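PDB 4OIT: LysM domain protein from Mycobacterium smegmatis, which binds mannose as a beta-prism II lectin and assembles into a domain-swapped dimer. Local coordinates for the interface of chains A and B. Numbering follows the deposited sequence. Chains: chain A/B, LysM domain protein.

Contact 1: the interface of chains A and B. Residues chain A 74-78; chain B 63-65.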
# COMPACT_ATOMS: atom_id res chain seq x y z
N TRP A 74 -1.17 6.39 11.68
CA TRP A 74 -0.71 6.80 13.01
C TRP A 74 0.64 7.48 12.85
O TRP A 74 1.45 7.06 12.02
CB TRP A 74 -0.59 5.58 13.93
CG TRP A 74 -0.27 5.91 15.36
CD1 TRP A 74 -1.16 5.98 16.39
CD2 TRP A 74 1.02 6.20 15.92
NE1 TRP A 74 -0.51 6.29 17.56
CE2 TRP A 74 0.83 6.44 17.30
CE3 TRP A 74 2.31 6.29 15.39
CZ2 TRP A 74 1.88 6.75 18.15
CZ3 TRP A 74 3.36 6.60 16.24
CH2 TRP A 74 3.14 6.83 17.61
N HIS A 75 0.89 8.51 13.65
CA HIS A 75 2.16 9.24 13.58
C HIS A 75 2.45 10.07 14.83
O HIS A 75 1.57 10.35 15.63
CB HIS A 75 2.22 10.12 12.33
CG HIS A 75 1.16 11.18 12.26
ND1 HIS A 75 1.42 12.45 11.80
CD2 HIS A 75 -0.15 11.16 12.60
CE1 HIS A 75 0.31 13.17 11.85
NE2 HIS A 75 -0.66 12.41 12.33
N THR A 76 3.72 10.44 14.97
CA THR A 76 4.17 11.31 16.05
C THR A 76 3.84 12.77 15.76
O THR A 76 3.87 13.60 16.66
CB THR A 76 5.68 11.17 16.30
OG1 THR A 76 6.40 11.35 15.07
CG2 THR A 76 6.00 9.80 16.87
N ASP A 77 3.53 13.06 14.49
CA ASP A 77 3.15 14.41 14.05
C ASP A 77 4.32 15.39 14.22
O ASP A 77 4.16 16.50 14.72
CB ASP A 77 1.91 14.90 14.82
CG ASP A 77 1.19 16.04 14.11
OD1 ASP A 77 1.42 16.26 12.90
OD2 ASP A 77 0.37 16.71 14.77
N THR A 78 5.50 14.95 13.77
CA THR A 78 6.75 15.69 13.98
C THR A 78 7.50 15.97 12.68
O THR A 78 8.73 16.09 12.68
CB THR A 78 7.67 14.93 14.95
OG1 THR A 78 7.88 13.60 14.47
CG2 THR A 78 7.06 14.87 16.34
N ASN B 63 9.22 12.59 10.79
CA ASN B 63 7.94 12.04 11.23
C ASN B 63 8.02 10.52 11.33
O ASN B 63 8.46 9.85 10.40
CB ASN B 63 6.85 12.44 10.24
CG ASN B 63 5.45 12.39 10.84
OD1 ASN B 63 5.26 12.20 12.05
ND2 ASN B 63 4.45 12.58 9.99
N PHE B 64 7.61 9.98 12.48
CA PHE B 64 7.52 8.53 12.67
C PHE B 64 6.08 8.11 12.36
O PHE B 64 5.14 8.63 12.96
CB PHE B 64 7.93 8.14 14.09
CG PHE B 64 7.76 6.68 14.40
CD1 PHE B 64 8.22 5.70 13.53
CD2 PHE B 64 7.16 6.27 15.59
CE1 PHE B 64 8.07 4.35 13.83
CE2 PHE B 64 7.01 4.93 15.90
CZ PHE B 64 7.46 3.97 15.01
N VAL B 65 5.92 7.18 11.43
CA VAL B 65 4.63 6.91 10.80
C VAL B 65 4.38 5.42 10.58
O VAL B 65 5.23 4.72 10.03
CB VAL B 65 4.54 7.60 9.43
CG1 VAL B 65 3.19 7.32 8.76
CG2 VAL B 65 4.76 9.10 9.56
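The side-chain amide oxygen OD1 of B:Asn63 faces three donors of chain A, the backbone N of A:Thr78 and A:Asp77 and the hydroxyl of A:Thr76. Its bond with A:Thr78 N, 3.3 Å from OD1, is nearly straight at the hydrogen (170°), yet the donor stands above the carbonyl plane, not on a lone pair; the other two are weak. B:Asn63 belongs to the QxDxNxVxY motif of beta-prism II lectins, whose polar residues bind mannose, and in this entry it also lines a beta-d-mannopyranose pocket. The swap thus appears to bring a turn of the partner chain up to the sugar-binding motif. The A:His75 ring lies beside the amide, the two planes turned 63° apart, with ND1 3.5 Å from B:Asn63 ND2.

A:Thr76 meets the start of strand 64-68 through both its backbone and its side chain. Its N donates to B:Phe64 O at 3.1 Å, while its hydroxyl OG1 accepts from B:Phe64 N at 3.2 Å. The torsion explains this second bond: OG1 sits between the backbone N and the carbonyl carbon (chi1 53°), turned towards the B:Phe64 amide, and the methyl CG2, anti to the carbonyl carbon and beside the backbone N, faces the B:Phe64 side chain. A:Thr76 OG1 and A:Thr78 OG1 share a hydrogen bond of 2.8 Å, which may help fix the rotation of the A:Thr76 hydroxyl.

The methyl CG2 of A:Thr76 reaches the edge of the B:Phe64 ring, lying in its plane, 3.9 Å from CD2. The rim of the A:Trp74 indole approaches the CD2 side of this ring from off its plane, the side chains crossing at a slant, with CZ3 3.9 Å from B:Phe64 CD2. On the opposite side of the strand, B:Val65 CG2 touches A:His75 CB at 3.9 Å, beside the antiparallel bridge that pairs these two residues.

Contact 2: the interface of chains A and B. Residues chain A 71-73; chain B 51, 53, 66-68.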
# COMPACT_ATOMS: atom_id res chain seq x y z
N LYS A 71 -1.31 4.07 3.01
CA LYS A 71 -1.71 5.28 3.72
C LYS A 71 -1.17 5.29 5.15
O LYS A 71 -1.02 4.23 5.76
CB LYS A 71 -3.25 5.40 3.74
CG LYS A 71 -3.96 4.28 4.49
CD LYS A 71 -5.47 4.44 4.45
CE LYS A 71 -6.14 3.51 5.45
NZ LYS A 71 -7.62 3.43 5.28
N PRO A 72 -0.86 6.49 5.68
CA PRO A 72 -0.51 6.60 7.09
C PRO A 72 -1.74 6.49 7.97
O PRO A 72 -2.78 7.07 7.65
CB PRO A 72 0.10 8.00 7.19
CG PRO A 72 -0.58 8.77 6.12
CD PRO A 72 -0.81 7.79 5.00
N VAL A 73 -1.64 5.75 9.06
CA VAL A 73 -2.76 5.59 10.01
C VAL A 73 -2.43 6.03 11.44
O VAL A 73 -3.31 6.05 12.30
CB VAL A 73 -3.31 4.14 10.01
CG1 VAL A 73 -3.94 3.82 8.67
CG2 VAL A 73 -2.22 3.14 10.36
N GLN B 51 -5.75 -2.87 11.21
CA GLN B 51 -5.67 -1.74 10.28
C GLN B 51 -4.61 -1.93 9.18
O GLN B 51 -4.20 -0.96 8.54
CB GLN B 51 -5.42 -0.44 11.04
CG GLN B 51 -6.41 -0.18 12.16
CD GLN B 51 -6.25 1.18 12.81
OE1 GLN B 51 -5.52 2.04 12.31
NE2 GLN B 51 -6.91 1.38 13.94
N VAL B 53 -1.44 -2.41 8.99
CA VAL B 53 -0.14 -1.74 9.07
C VAL B 53 0.95 -2.77 8.76
O VAL B 53 0.99 -3.83 9.39
CB VAL B 53 0.11 -1.11 10.45
CG1 VAL B 53 1.51 -0.52 10.55
CG2 VAL B 53 -0.94 -0.04 10.74
N LEU B 66 3.21 4.95 10.99
CA LEU B 66 2.74 3.61 10.65
C LEU B 66 2.00 3.67 9.32
O LEU B 66 1.04 4.43 9.18
CB LEU B 66 1.81 3.05 11.73
CG LEU B 66 2.47 2.30 12.89
CD1 LEU B 66 3.47 3.17 13.64
CD2 LEU B 66 1.41 1.77 13.84
N TYR B 67 2.44 2.88 8.35
CA TYR B 67 1.80 2.82 7.03
C TYR B 67 1.09 1.50 6.83
O TYR B 67 1.53 0.46 7.33
CB TYR B 67 2.82 3.01 5.91
CG TYR B 67 3.24 4.44 5.70
CD1 TYR B 67 2.46 5.31 4.95
CD2 TYR B 67 4.43 4.92 6.23
CE1 TYR B 67 2.85 6.62 4.75
CE2 TYR B 67 4.83 6.22 6.03
CZ TYR B 67 4.04 7.07 5.29
OH TYR B 67 4.43 8.37 5.09
N THR B 68 -0.00 1.54 6.08
CA THR B 68 -0.73 0.33 5.71
C THR B 68 -0.12 -0.26 4.45
O THR B 68 0.68 0.39 3.78
CB THR B 68 -2.22 0.59 5.44
OG1 THR B 68 -2.37 1.33 4.21
CG2 THR B 68 -2.86 1.37 6.58
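This is an antiparallel beta-strand interface of a domain-swapped dimer, in which A:Lys71 and strand 72-75 of chain A run along strand 64-68 of chain B and extend its sheet across the chain boundary. Backbone pairing supplies much of the grip, and the side chains probably influence how the swapped segment lies. A:Val73 N donates to B:Leu66 O at 3.0 Å. Two residues along the pairing, B:Thr68 N donates to A:Lys71 O at 2.9 Å. A:Pro72, which has no N-H to offer, is bridged to B:Tyr67 between these two bonds.

B:Thr68 works through both branches of its side chain. Its hydroxyl OG1, held between the backbone N and the carbonyl carbon (chi1 71°), accepts from A:Lys71 N at 3.2 Å, so that backbone N and O of the same lysine are both bonded to this threonine. The other branch, CG2, points to A:Val73 and meets its CG1 in a tight contact, the two side chains crossing at about a right angle.

The side chains of A:Val73 and B:Val53 slide past each other in opposite directions, with A:Val73 CG2 and B:Val53 CG2 3.5 Å apart, again a tight contact. B:Gln51, in the loop before strand 53-58, reaches A:Val73 with an extended chain on the same side as B:Val53, its amide oxygen OE1 3.8 Å from A:Val73 CB. On the other side of the strand, the CD1-CE1 rim of the B:Tyr67 ring crosses A:Pro72, B:Tyr67 CE1 lying 3.8 Å from the proline CD.

Contact 1 and contact 2 are successive stretches of one antiparallel pairing, their C-alpha centres about 11 Å apart. They share strand 72-75 of chain A and strand 64-68 of chain B: contact 2 takes the beginning of the first strand and the end of the second, and contact 1 the reverse, where the pairing runs out into a turn of chain A. The two-fold symmetry repeats both with the chains exchanged. As a worked example of domain swapping, both involve pocket residues, B:Asn63 and B:Val65 in contact 1 and B:Tyr67 in contact 2, so the paired strand itself carries part of the sugar-binding motif.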